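Local coordinates for protein hypothetical bacterial 6-phosphogluconolactonase (Bacteroides fragilis, PDB 3SCY) that probably hydrolyses 6-phosphogluconolactone to 6-phosphogluconate as a lactonase of the seven-bladed beta-propeller fold, at residues Gly233-Phe238 / Val251-Val256; Leu266-Lys271 / Phe311-Asn316; Ser276-Ala281 / Gly305-Asn310; Gly283-Lys288 / Val299-Thr304; Asn316-Leu321 / Ile332-Gln337. All coordinates share one frame; numbering follows the deposited sequence. Where two conformers were deposited one is given.

Contact 1: Gly233-Phe238 / Val251-Val256; sequences GTVIAF and VAADTV
V235 and V251 face each other as an antiparallel hydrogen-bonded pair, and the polar part of this contact is backbone throughout. V235 N donates a hydrogen bond to V251 O at 2.8 Å, and V251 N returns the bond to V235 O at 2.9 Å. Beyond them the carbonyl of G233 is gripped twice: A253 N reaches G233 O at 2.8 Å and D254 N reaches the same oxygen at 3.0 Å, the latter on a lone pair and nearly straight at 170°. A253 and D254 thus fold round one acceptor as the second strand runs out.

Apolar contacts are few. V251 CG2, set between its own backbone N and carbonyl carbon (CG1 at chi1 -62°), touches V235 CB at 3.8 Å, while V235 CG2 meets the methyl of A253. T234 lies on the other face with A252, its CA close to V251 O, and its OG1 bonds to N229. G233 has positive phi, and a CB there would run into D254 CB.

Within 251-256, V256 N bonds to D254 OD1 from above the carboxylate plane, closing an Asx turn. The whole is the open end of a beta hairpin, made by the two outer strands of one propeller blade.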
# COMPACT_ATOMS: atom_id res chain seq x y z
N GLY A 233 11.42 -11.42 5.60
CA GLY A 233 11.91 -10.18 6.19
C GLY A 233 12.96 -9.51 5.33
O GLY A 233 13.80 -8.76 5.82
N THR A 234 12.95 -9.83 4.06
CA THR A 234 13.89 -9.30 3.10
C THR A 234 13.28 -8.26 2.19
O THR A 234 12.07 -8.25 1.94
CB THR A 234 14.44 -10.44 2.21
OG1 THR A 234 13.36 -11.14 1.59
CG2 THR A 234 15.32 -11.44 2.98
N VAL A 235 14.15 -7.41 1.66
CA VAL A 235 13.84 -6.50 0.56
C VAL A 235 14.54 -7.07 -0.65
O VAL A 235 15.74 -7.36 -0.57
CB VAL A 235 14.22 -5.01 0.81
CG1 VAL A 235 13.99 -4.15 -0.44
CG2 VAL A 235 13.45 -4.44 1.99
N ILE A 236 13.80 -7.23 -1.75
CA ILE A 236 14.38 -7.63 -3.01
C ILE A 236 14.34 -6.42 -3.94
O ILE A 236 13.29 -5.78 -4.10
CB ILE A 236 13.69 -8.86 -3.64
CG1 ILE A 236 13.79 -10.07 -2.68
CG2 ILE A 236 14.34 -9.18 -4.99
CD1 ILE A 236 13.01 -11.33 -3.20
N ALA A 237 15.51 -6.08 -4.49
CA ALA A 237 15.67 -5.01 -5.46
C ALA A 237 15.68 -5.62 -6.84
O ALA A 237 16.31 -6.64 -7.08
CB ALA A 237 16.97 -4.25 -5.22
N PHE A 238 14.94 -5.00 -7.74
CA PHE A 238 14.85 -5.42 -9.13
C PHE A 238 15.09 -4.33 -10.09
O PHE A 238 14.71 -3.17 -9.84
CB PHE A 238 13.41 -5.91 -9.46
CG PHE A 238 12.82 -7.03 -8.64
CD1 PHE A 238 12.05 -6.76 -7.52
CD2 PHE A 238 12.91 -8.34 -9.09
CE1 PHE A 238 11.45 -7.79 -6.80
CE2 PHE A 238 12.28 -9.38 -8.39
CZ PHE A 238 11.57 -9.10 -7.24
N VAL A 251 18.35 -7.97 0.47
CA VAL A 251 18.89 -7.45 1.74
C VAL A 251 17.93 -7.80 2.86
O VAL A 251 16.75 -8.01 2.63
CB VAL A 251 19.22 -5.93 1.73
CG1 VAL A 251 20.30 -5.60 0.71
CG2 VAL A 251 17.97 -5.08 1.49
N ALA A 252 18.44 -7.84 4.09
CA ALA A 252 17.63 -8.14 5.25
C ALA A 252 17.06 -6.87 5.83
O ALA A 252 17.81 -5.99 6.26
CB ALA A 252 18.47 -8.85 6.30
N ALA A 253 15.72 -6.77 5.89
CA ALA A 253 15.05 -5.65 6.58
C ALA A 253 14.92 -6.03 8.03
O ALA A 253 15.18 -5.23 8.92
CB ALA A 253 13.68 -5.40 5.96
N ASP A 254 14.54 -7.29 8.27
CA ASP A 254 14.37 -7.88 9.60
C ASP A 254 15.60 -8.71 9.92
O ASP A 254 16.00 -9.56 9.11
CB ASP A 254 13.09 -8.73 9.64
CG ASP A 254 12.93 -9.70 10.81
OD1 ASP A 254 13.33 -9.34 11.94
OD2 ASP A 254 12.34 -10.79 10.60
N THR A 255 16.18 -8.50 11.10
CA THR A 255 17.38 -9.27 11.46
C THR A 255 17.14 -10.12 12.72
O THR A 255 18.11 -10.67 13.26
CB THR A 255 18.58 -8.32 11.64
OG1 THR A 255 18.32 -7.46 12.75
CG2 THR A 255 18.89 -7.52 10.36
N VAL A 256 15.87 -10.25 13.18
CA VAL A 256 15.55 -11.03 14.41
C VAL A 256 14.57 -12.17 14.11
O VAL A 256 13.97 -12.73 15.04
CB VAL A 256 15.06 -10.13 15.59
CG1 VAL A 256 16.18 -9.24 16.12
CG2 VAL A 256 13.85 -9.30 15.22

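Contact 2: Leu266-Lys271 / Phe311-Asn316; sequences LSPDGK and FIITPN
P268 presses its ring against the end of strand 310-313, with CD and CG doing most of the touching. CD rests on I313 CG2 at 3.6 Å, the two side chains crossing obliquely. CG lies 3.4 Å from T314 O and 3.3 Å from P315 O, so the ring borders two backbone carbonyls as well as a methyl group. I313 divides its branches between two neighbours: CG2, anti to the backbone N, takes the proline, while the CG1 arm (chi1 -58°, chi2 174°) carries CD1 to 3.8 Å from S267 CA and close to L266 O.

No hydrogen bond joins the segments. The contact is one between adjacent blades of the propeller, the type I turn from S267 to G270 of one packing beside the strand and turn of the next.

Side chains brace both turns, the first alongside the backbone bond from G270 N to S267 O. D269 OD1 accepts from S267 OG at 2.6 Å, nearly in line with the C-O bond, and from K271 N, which comes from above the carboxylate plane and makes an Asx turn. In 311-316, T314 OG1 donates to N316 OD1 at 2.7 Å, and N316 ND2 bonds to E36 O.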
# COMPACT_ATOMS: atom_id res chain seq x y z
N LEU A 266 10.14 4.60 -0.75
CA LEU A 266 11.32 5.35 -1.08
C LEU A 266 11.08 6.78 -0.67
O LEU A 266 9.95 7.29 -0.81
CB LEU A 266 11.59 5.29 -2.60
CG LEU A 266 12.24 4.03 -3.12
CD1 LEU A 266 11.97 3.85 -4.58
CD2 LEU A 266 13.74 4.06 -2.89
N SER A 267 12.14 7.48 -0.25
CA SER A 267 12.03 8.92 -0.05
C SER A 267 11.73 9.56 -1.45
O SER A 267 12.16 9.01 -2.48
CB SER A 267 13.31 9.50 0.58
OG SER A 267 14.48 9.21 -0.17
N PRO A 268 11.00 10.68 -1.50
CA PRO A 268 10.70 11.31 -2.81
C PRO A 268 11.95 11.63 -3.64
O PRO A 268 11.86 11.53 -4.86
CB PRO A 268 9.94 12.58 -2.43
CG PRO A 268 9.31 12.26 -1.11
CD PRO A 268 10.34 11.41 -0.39
N ASP A 269 13.13 11.95 -3.01
CA ASP A 269 14.37 12.23 -3.74
C ASP A 269 15.06 10.94 -4.24
O ASP A 269 16.07 11.03 -4.93
CB ASP A 269 15.32 13.10 -2.90
CG ASP A 269 15.81 12.48 -1.59
OD1 ASP A 269 15.58 11.26 -1.38
OD2 ASP A 269 16.46 13.20 -0.80
N GLY A 270 14.51 9.78 -3.87
CA GLY A 270 15.00 8.46 -4.27
C GLY A 270 16.29 8.01 -3.62
O GLY A 270 16.83 6.95 -3.98
N LYS A 271 16.79 8.80 -2.66
CA LYS A 271 18.08 8.51 -2.02
C LYS A 271 18.00 7.45 -0.90
O LYS A 271 19.02 6.82 -0.60
CB LYS A 271 18.69 9.79 -1.46
CG LYS A 271 19.31 10.66 -2.54
CD LYS A 271 20.17 11.76 -1.94
CE LYS A 271 20.78 12.65 -3.00
NZ LYS A 271 21.66 13.69 -2.40
N PHE A 311 3.17 2.87 6.63
CA PHE A 311 3.71 4.18 6.92
C PHE A 311 3.69 4.97 5.61
O PHE A 311 3.29 4.44 4.57
CB PHE A 311 5.12 4.10 7.58
CG PHE A 311 6.23 3.54 6.73
CD1 PHE A 311 6.45 2.17 6.67
CD2 PHE A 311 7.09 4.39 6.04
CE1 PHE A 311 7.49 1.65 5.89
CE2 PHE A 311 8.11 3.86 5.24
CZ PHE A 311 8.30 2.50 5.17
N ILE A 312 4.08 6.25 5.67
CA ILE A 312 4.09 7.10 4.49
C ILE A 312 5.13 8.19 4.69
O ILE A 312 5.43 8.56 5.84
CB ILE A 312 2.67 7.70 4.24
CG1 ILE A 312 2.56 8.33 2.84
CG2 ILE A 312 2.25 8.67 5.38
CD1 ILE A 312 1.09 8.58 2.42
N ILE A 313 5.69 8.71 3.58
CA ILE A 313 6.62 9.84 3.60
C ILE A 313 5.89 11.03 2.95
O ILE A 313 5.24 10.88 1.91
CB ILE A 313 7.95 9.49 2.88
CG1 ILE A 313 8.61 8.27 3.55
CG2 ILE A 313 8.90 10.70 2.86
CD1 ILE A 313 9.83 7.74 2.85
N THR A 314 6.04 12.22 3.54
CA THR A 314 5.41 13.41 2.95
C THR A 314 6.05 13.71 1.58
O THR A 314 7.24 13.43 1.38
CB THR A 314 5.52 14.59 3.90
OG1 THR A 314 6.91 14.86 4.19
CG2 THR A 314 4.69 14.39 5.18
N PRO A 315 5.30 14.37 0.65
CA PRO A 315 5.86 14.67 -0.68
C PRO A 315 7.15 15.49 -0.65
O PRO A 315 8.00 15.31 -1.53
CB PRO A 315 4.73 15.44 -1.37
CG PRO A 315 3.49 14.91 -0.74
CD PRO A 315 3.86 14.72 0.72
N ASN A 316 7.35 16.36 0.36
CA ASN A 316 8.56 17.17 0.47
C ASN A 316 9.73 16.37 1.09
O ASN A 316 10.82 16.91 1.24
CB ASN A 316 8.30 18.46 1.25
CG ASN A 316 8.06 18.32 2.73
OD1 ASN A 316 7.97 17.21 3.26
ND2 ASN A 316 7.84 19.43 3.40

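Contact 3: Ser276-Ala281 / Gly305-Asn310; sequences SNRLKA and GIHPRN
R278 sets its CD over the face of the H307 ring, and this is the tight heart of the contact. CD stands over the centre of the imidazole, 3.5 Å from the ring centroid and 14° off its normal, a CH-pi contact. The chain then bends at chi3 (-71°), and the guanidinium plane stands 69° from the ring plane. A salt bridge from R278 NH2 to E230 and a bond from R278 NE to G260 O hold this buried end. Further back R278 CG meets P308 CD at 3.7 Å, the two side chains sliding past each other in opposite directions. P308 is wedged in as well against the backbone of N277, its CG 3.2 Å from N277 O. Beside it S276 OG, set between its own N and carbonyl carbon, donates a hydrogen bond to P308 O at 2.8 Å, almost in line with the C=O bond. As P308 is the centre of an inverse gamma turn, this bond ties the turn to the end of strand 272-277.

The margin at the exposed L279 is looser. Its CD2 approaches only the rim of the imidazole, 4.4 Å from H307 ND1, and a water accepting from L279 N at 2.8 Å also lies beside H307 ND1.

R309 is partly exposed. Its NH1 lies 4.0 Å from R278 NH1, bringing like charges close, and its NH2 binds an unidentified molecule, probably from the crystallisation liquor but consistent with a pocket there. The contact thus belongs to the loops at the strand ends, where one propeller blade passes to the next.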
# COMPACT_ATOMS: atom_id res chain seq x y z
N SER A 276 9.29 -1.48 6.96
CA SER A 276 8.90 -1.69 8.35
C SER A 276 8.83 -3.15 8.74
O SER A 276 8.65 -4.02 7.89
CB SER A 276 7.57 -1.00 8.65
OG SER A 276 6.46 -1.62 8.00
N ASN A 277 8.98 -3.40 10.05
CA ASN A 277 8.96 -4.71 10.66
C ASN A 277 8.03 -4.73 11.82
O ASN A 277 8.03 -3.79 12.61
CB ASN A 277 10.36 -5.07 11.18
CG ASN A 277 11.40 -5.24 10.11
OD1 ASN A 277 11.19 -5.92 9.10
ND2 ASN A 277 12.61 -4.72 10.38
N ARG A 278 7.27 -5.81 11.97
CA ARG A 278 6.37 -6.01 13.10
C ARG A 278 6.80 -7.20 13.94
O ARG A 278 7.74 -7.92 13.57
CB ARG A 278 4.95 -6.26 12.58
CG ARG A 278 4.39 -5.09 11.77
CD ARG A 278 3.15 -5.50 10.98
NE ARG A 278 3.47 -6.40 9.87
CZ ARG A 278 2.56 -7.03 9.14
NH1 ARG A 278 1.27 -6.90 9.41
NH2 ARG A 278 2.93 -7.81 8.13
N LEU A 279 6.07 -7.44 15.04
CA LEU A 279 6.10 -8.61 15.94
C LEU A 279 7.30 -8.59 16.90
O LEU A 279 7.11 -8.80 18.10
CB LEU A 279 6.02 -9.94 15.15
CG LEU A 279 4.85 -10.05 14.11
CD1 LEU A 279 4.82 -11.43 13.47
CD2 LEU A 279 3.49 -9.76 14.75
N LYS A 280 8.50 -8.32 16.38
CA LYS A 280 9.71 -8.22 17.22
C LYS A 280 10.50 -7.03 16.73
O LYS A 280 10.65 -6.88 15.51
CB LYS A 280 10.59 -9.48 17.18
CG LYS A 280 10.02 -10.70 17.89
CD LYS A 280 11.07 -11.80 17.98
N ALA A 281 11.06 -6.22 17.66
CA ALA A 281 11.87 -5.05 17.35
C ALA A 281 11.13 -4.16 16.34
O ALA A 281 11.71 -3.72 15.35
CB ALA A 281 13.23 -5.47 16.79
N GLY A 305 6.35 2.52 17.58
CA GLY A 305 5.23 1.94 18.32
C GLY A 305 4.94 0.56 17.75
O GLY A 305 5.50 0.15 16.72
N ILE A 306 4.07 -0.18 18.41
CA ILE A 306 3.84 -1.58 18.05
C ILE A 306 2.94 -1.76 16.86
O ILE A 306 1.85 -1.19 16.77
CB ILE A 306 3.30 -2.39 19.26
CG1 ILE A 306 4.19 -2.16 20.52
CG2 ILE A 306 3.17 -3.89 18.91
CD1 ILE A 306 5.72 -2.45 20.37
N HIS A 307 3.40 -2.65 15.97
CA HIS A 307 2.73 -3.12 14.77
C HIS A 307 2.64 -2.03 13.68
O HIS A 307 1.54 -1.67 13.24
CB HIS A 307 1.35 -3.72 15.09
CG HIS A 307 0.91 -4.75 14.09
ND1 HIS A 307 1.20 -6.09 14.26
CD2 HIS A 307 0.22 -4.59 12.92
CE1 HIS A 307 0.65 -6.71 13.22
NE2 HIS A 307 0.07 -5.85 12.38
N PRO A 308 3.83 -1.59 13.17
CA PRO A 308 3.87 -0.62 12.05
C PRO A 308 3.55 -1.30 10.71
O PRO A 308 4.43 -1.52 9.89
CB PRO A 308 5.32 -0.12 12.08
CG PRO A 308 6.11 -1.28 12.62
CD PRO A 308 5.19 -1.94 13.64
N ARG A 309 2.28 -1.64 10.49
CA ARG A 309 1.87 -2.32 9.26
C ARG A 309 1.93 -1.40 7.99
O ARG A 309 2.02 -1.88 6.86
CB ARG A 309 0.43 -2.81 9.47
CG ARG A 309 -0.31 -3.36 8.25
CD ARG A 309 -1.61 -4.04 8.69
NE ARG A 309 -2.45 -4.36 7.52
CZ ARG A 309 -2.76 -5.59 7.12
NH1 ARG A 309 -2.34 -6.65 7.80
NH2 ARG A 309 -3.50 -5.77 6.02
N ASN A 310 1.89 -0.08 8.22
CA ASN A 310 1.85 0.90 7.15
C ASN A 310 2.52 2.18 7.58
O ASN A 310 2.45 2.54 8.75
CB ASN A 310 0.37 1.17 6.79
CG ASN A 310 0.19 2.18 5.68
OD1 ASN A 310 0.15 3.39 5.91
ND2 ASN A 310 0.19 1.71 4.45
O HOH W 1 3.88 -6.05 16.10

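Contact 4: Gly283-Lys288 / Val299-Thr304; sequences GVAIFK and VGYQLT. With NA (sodium ion), chain E.
Y301 lies against the backbone of the facing strand, with one ring face over V284 O, which sits off-centre toward the rim. CG anti to the backbone N (chi1 -163°) starts the ring on this course; its CD1 comes 3.6 Å from A285 CA and 3.9 Å from A285 CB. The phenol oxygen bonds beyond the pair to A281 O and N277. G283 lies close to the ring, and a CB there would clash with Y301 CE2 and with Q302 O.

On the side of the sheet that carries V284 and I286, I286 meets V299 of the bulge, crossing it at about a right angle, CG2 to CG2 at 3.6 Å. V284 CG2 and T304 CG2 meet in the same crossed manner at 4.0 Å. Q302 shares the face of V284 but turns away: its chain bends at chi2 (68°), and OE1 binds the sodium ion at 2.2 Å. Its NE2 bonds to L303 O at 2.9 Å, almost straight and in the amide plane, which fixes the rotation of the amide. Four waters and L342 O complete the sodium site, one of the waters also donating to Y301 O.

The backbones pair antiparallel, their N-to-C directions 168° apart over these short segments. I286 O accepts from both V299 N and G300 N, a classic beta bulge.

Strand 283-289 is the third and strand 296-303 the outermost of a four-stranded blade. Strand 272-277 flanks strand 283-289, with Y274 against V284 and I286, while Q302 and T304 touch F333 of strand 329-335 in the next blade.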
# COMPACT_ATOMS: atom_id res chain seq x y z
N GLY A 283 9.71 -1.60 13.99
CA GLY A 283 10.36 -0.38 13.55
C GLY A 283 10.56 -0.32 12.08
O GLY A 283 9.93 -1.07 11.31
N VAL A 284 11.44 0.61 11.68
CA VAL A 284 11.68 0.88 10.27
C VAL A 284 13.15 0.78 9.98
O VAL A 284 13.94 1.50 10.60
CB VAL A 284 11.12 2.29 9.91
CG1 VAL A 284 11.43 2.67 8.47
CG2 VAL A 284 9.61 2.35 10.16
N ALA A 285 13.52 -0.09 9.02
CA ALA A 285 14.89 -0.24 8.54
C ALA A 285 15.12 0.83 7.47
O ALA A 285 14.22 1.12 6.66
CB ALA A 285 15.10 -1.63 7.95
N ILE A 286 16.31 1.44 7.49
CA ILE A 286 16.66 2.53 6.59
C ILE A 286 17.83 2.12 5.72
O ILE A 286 18.89 1.73 6.24
CB ILE A 286 17.00 3.80 7.40
CG1 ILE A 286 15.92 4.08 8.50
CG2 ILE A 286 17.26 5.00 6.44
CD1 ILE A 286 16.30 5.20 9.51
N PHE A 287 17.64 2.25 4.41
CA PHE A 287 18.67 1.91 3.42
C PHE A 287 19.00 3.07 2.53
O PHE A 287 18.11 3.83 2.13
CB PHE A 287 18.21 0.76 2.52
CG PHE A 287 17.87 -0.52 3.24
CD1 PHE A 287 16.59 -0.72 3.75
CD2 PHE A 287 18.81 -1.54 3.37
CE1 PHE A 287 16.26 -1.91 4.41
CE2 PHE A 287 18.47 -2.74 4.01
CZ PHE A 287 17.19 -2.93 4.50
N LYS A 288 20.28 3.19 2.21
CA LYS A 288 20.76 4.18 1.25
C LYS A 288 20.70 3.55 -0.11
O LYS A 288 21.13 2.41 -0.26
CB LYS A 288 22.21 4.61 1.58
CG LYS A 288 22.73 5.71 0.69
CD LYS A 288 24.16 6.17 1.08
CE LYS A 288 24.30 7.67 0.96
NZ LYS A 288 23.96 8.16 -0.40
N VAL A 299 21.64 1.73 6.52
CA VAL A 299 22.30 2.84 7.21
C VAL A 299 21.74 3.06 8.62
O VAL A 299 22.39 3.74 9.42
CB VAL A 299 22.29 4.16 6.39
CG1 VAL A 299 23.05 4.03 5.07
CG2 VAL A 299 20.87 4.66 6.15
N GLY A 300 20.56 2.52 8.95
CA GLY A 300 20.04 2.74 10.29
C GLY A 300 18.77 1.98 10.56
O GLY A 300 18.29 1.20 9.72
N TYR A 301 18.23 2.19 11.77
CA TYR A 301 17.01 1.51 12.19
C TYR A 301 16.31 2.37 13.22
O TYR A 301 16.96 2.87 14.16
CB TYR A 301 17.35 0.12 12.80
CG TYR A 301 16.12 -0.75 12.87
CD1 TYR A 301 15.72 -1.51 11.77
CD2 TYR A 301 15.34 -0.82 14.03
CE1 TYR A 301 14.55 -2.27 11.80
CE2 TYR A 301 14.19 -1.60 14.08
CZ TYR A 301 13.82 -2.36 12.97
OH TYR A 301 12.70 -3.14 12.98
N GLN A 302 15.00 2.53 13.06
CA GLN A 302 14.21 3.33 13.99
C GLN A 302 13.13 2.49 14.63
O GLN A 302 12.22 2.02 13.94
CB GLN A 302 13.59 4.53 13.25
CG GLN A 302 12.61 5.33 14.13
CD GLN A 302 13.28 6.06 15.26
OE1 GLN A 302 14.10 6.95 15.05
NE2 GLN A 302 12.97 5.70 16.48
N LEU A 303 13.20 2.33 15.94
CA LEU A 303 12.16 1.61 16.67
C LEU A 303 10.91 2.45 16.72
O LEU A 303 10.98 3.66 16.89
CB LEU A 303 12.64 1.26 18.08
CG LEU A 303 13.74 0.19 18.15
CD1 LEU A 303 14.31 0.10 19.56
CD2 LEU A 303 13.19 -1.20 17.77
N THR A 304 9.76 1.81 16.55
CA THR A 304 8.51 2.55 16.55
C THR A 304 7.56 1.99 17.59
O THR A 304 7.90 1.04 18.29
CB THR A 304 7.84 2.41 15.15
OG1 THR A 304 7.58 1.03 14.88
CG2 THR A 304 8.65 3.02 14.01
NA NA E . 16.24 7.56 14.98
O HOH W 2 16.93 5.24 15.86
O HOH W 3 16.43 8.48 17.05
O HOH W 4 18.77 8.16 14.45
O HOH W 5 17.08 6.52 12.69

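Contact 5: Asn316-Leu321 / Ile332-Gln337; sequences NGKYLL and IFERDQ
R335 starts with CG anti to its carbonyl carbon (chi1 -72°) and bends at chi3 (66°), curling its chain beside G317 O. NH1 then donates to that oxygen at 2.8 Å, on a lone pair and with the acceptor in the guanidinium plane. Q337, bent at chi2 (-133°), brings its amide to the same turn, where NE2 donates to N316 O at 3.3 Å; its OE1 takes a weak bond from R335 NH1. N316 OD1 accepts from K318 N from above the amide plane, an Asx turn. A CB on G317 would collide with Q337 OE1.

Beyond the turn the strands pair antiparallel. R335 N bonds to K318 O, and L320 and F333 exchange two bonds of 2.8 Å, F333 N to L320 O and L320 N to F333 O. Y319 CE1 lies 3.9 Å from E334 CB, and I332 CD1 packs alongside L321 at 3.8 Å from its CG, the two side chains pointing the same way. A water joins Y319 OH to E334 OE1.

At the open end of this hairpin of the last blade, side-chain donors of R335 and Q337 grip the turn that leads in from strand 310-313. R335 NE bonds to Y274 OH and so ties the blade to the preceding one. K318 NZ, bonded to E37 O, lies 4.4 Å from E334 OE2, beyond a salt bridge, though the charges probably still attract.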
# COMPACT_ATOMS: atom_id res chain seq x y z
N ASN A 316 7.35 16.36 0.36
CA ASN A 316 8.56 17.17 0.47
C ASN A 316 9.73 16.37 1.09
O ASN A 316 10.82 16.91 1.24
CB ASN A 316 8.30 18.46 1.25
CG ASN A 316 8.06 18.32 2.73
OD1 ASN A 316 7.97 17.21 3.26
ND2 ASN A 316 7.84 19.43 3.40
N GLY A 317 9.45 15.12 1.50
CA GLY A 317 10.45 14.23 2.10
C GLY A 317 10.82 14.55 3.53
O GLY A 317 11.72 13.90 4.10
N LYS A 318 10.18 15.54 4.15
CA LYS A 318 10.59 15.97 5.48
C LYS A 318 10.12 15.06 6.62
O LYS A 318 10.81 14.97 7.63
CB LYS A 318 10.14 17.43 5.76
CG LYS A 318 10.52 17.95 7.14
CD LYS A 318 10.23 19.41 7.31
CE LYS A 318 10.76 19.87 8.65
NZ LYS A 318 10.56 21.33 8.83
N TYR A 319 8.93 14.44 6.49
CA TYR A 319 8.44 13.59 7.57
C TYR A 319 8.06 12.19 7.09
O TYR A 319 7.67 11.99 5.93
CB TYR A 319 7.20 14.21 8.26
CG TYR A 319 7.46 15.52 8.95
CD1 TYR A 319 8.13 15.57 10.18
CD2 TYR A 319 7.04 16.72 8.39
CE1 TYR A 319 8.38 16.78 10.82
CE2 TYR A 319 7.30 17.94 9.02
CZ TYR A 319 7.96 17.96 10.24
OH TYR A 319 8.25 19.15 10.90
N LEU A 320 8.21 11.24 8.02
CA LEU A 320 7.83 9.85 7.85
C LEU A 320 6.85 9.51 8.98
O LEU A 320 7.17 9.66 10.17
CB LEU A 320 9.09 8.96 7.88
CG LEU A 320 8.88 7.49 7.46
CD1 LEU A 320 10.17 6.87 6.92
CD2 LEU A 320 8.33 6.66 8.62
N LEU A 321 5.61 9.16 8.58
CA LEU A 321 4.53 8.89 9.52
C LEU A 321 4.26 7.42 9.59
O LEU A 321 4.08 6.78 8.55
CB LEU A 321 3.25 9.62 9.09
CG LEU A 321 3.26 11.15 9.12
CD1 LEU A 321 4.01 11.75 7.94
CD2 LEU A 321 1.84 11.70 9.03
N ILE A 332 5.08 10.46 14.38
CA ILE A 332 5.62 11.37 13.38
C ILE A 332 7.14 11.47 13.54
O ILE A 332 7.62 11.88 14.61
CB ILE A 332 4.97 12.78 13.47
CG1 ILE A 332 3.44 12.76 13.78
CG2 ILE A 332 5.33 13.66 12.27
CD1 ILE A 332 2.55 12.00 12.74
N PHE A 333 7.89 11.14 12.48
CA PHE A 333 9.35 11.22 12.48
C PHE A 333 9.85 12.25 11.49
O PHE A 333 9.37 12.32 10.37
CB PHE A 333 10.02 9.87 12.16
CG PHE A 333 9.72 8.79 13.15
CD1 PHE A 333 8.61 7.96 13.00
CD2 PHE A 333 10.57 8.56 14.24
CE1 PHE A 333 8.31 6.99 13.95
CE2 PHE A 333 10.26 7.60 15.19
CZ PHE A 333 9.16 6.78 15.02
N GLU A 334 10.79 13.07 11.92
CA GLU A 334 11.43 14.00 11.01
C GLU A 334 12.59 13.27 10.33
O GLU A 334 13.31 12.54 11.01
CB GLU A 334 11.90 15.26 11.76
CG GLU A 334 12.47 16.31 10.81
CD GLU A 334 12.78 17.68 11.38
OE1 GLU A 334 12.43 17.94 12.56
OE2 GLU A 334 13.35 18.50 10.63
N ARG A 335 12.74 13.44 9.02
CA ARG A 335 13.80 12.86 8.21
C ARG A 335 14.96 13.79 8.04
O ARG A 335 14.78 14.96 7.69
CB ARG A 335 13.31 12.54 6.80
CG ARG A 335 12.37 11.37 6.69
CD ARG A 335 12.18 10.94 5.23
NE ARG A 335 13.39 10.40 4.61
CZ ARG A 335 14.13 11.02 3.70
NH1 ARG A 335 13.76 12.21 3.23
NH2 ARG A 335 15.24 10.46 3.25
N ASP A 336 16.16 13.27 8.21
CA ASP A 336 17.35 14.04 7.87
C ASP A 336 17.61 13.66 6.44
O ASP A 336 17.88 12.49 6.15
CB ASP A 336 18.51 13.70 8.82
CG ASP A 336 19.77 14.51 8.53
OD1 ASP A 336 20.04 14.79 7.34
OD2 ASP A 336 20.52 14.79 9.48
N GLN A 337 17.46 14.62 5.51
CA GLN A 337 17.55 14.32 4.08
C GLN A 337 18.97 13.97 3.63
O GLN A 337 19.12 13.26 2.63
CB GLN A 337 16.93 15.46 3.23
CG GLN A 337 15.52 15.83 3.74
CD GLN A 337 14.42 15.97 2.72
OE1 GLN A 337 14.15 15.07 1.90
NE2 GLN A 337 13.65 17.03 2.84
O HOH W 6 9.72 18.95 13.33

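In the fold
Followed from the N terminus, contact 1 comes first and closes the hairpin of strands 234-241 and 244-252, the outer half of one blade. Contact 2 then spans the following blade, from its first turn to the first strand of the last blade. Within that span lies contact 3, which joins the end of strand 272-277 to the loop leaving the blade, and within contact 3 in turn lies the hairpin of contact 4. Contact 5 follows in series, sharing N316 with contact 2. Between blades, A253 meets N277 and V251 meets F287, while S267 meets R335, so three successive blades of the propeller are tied side to side.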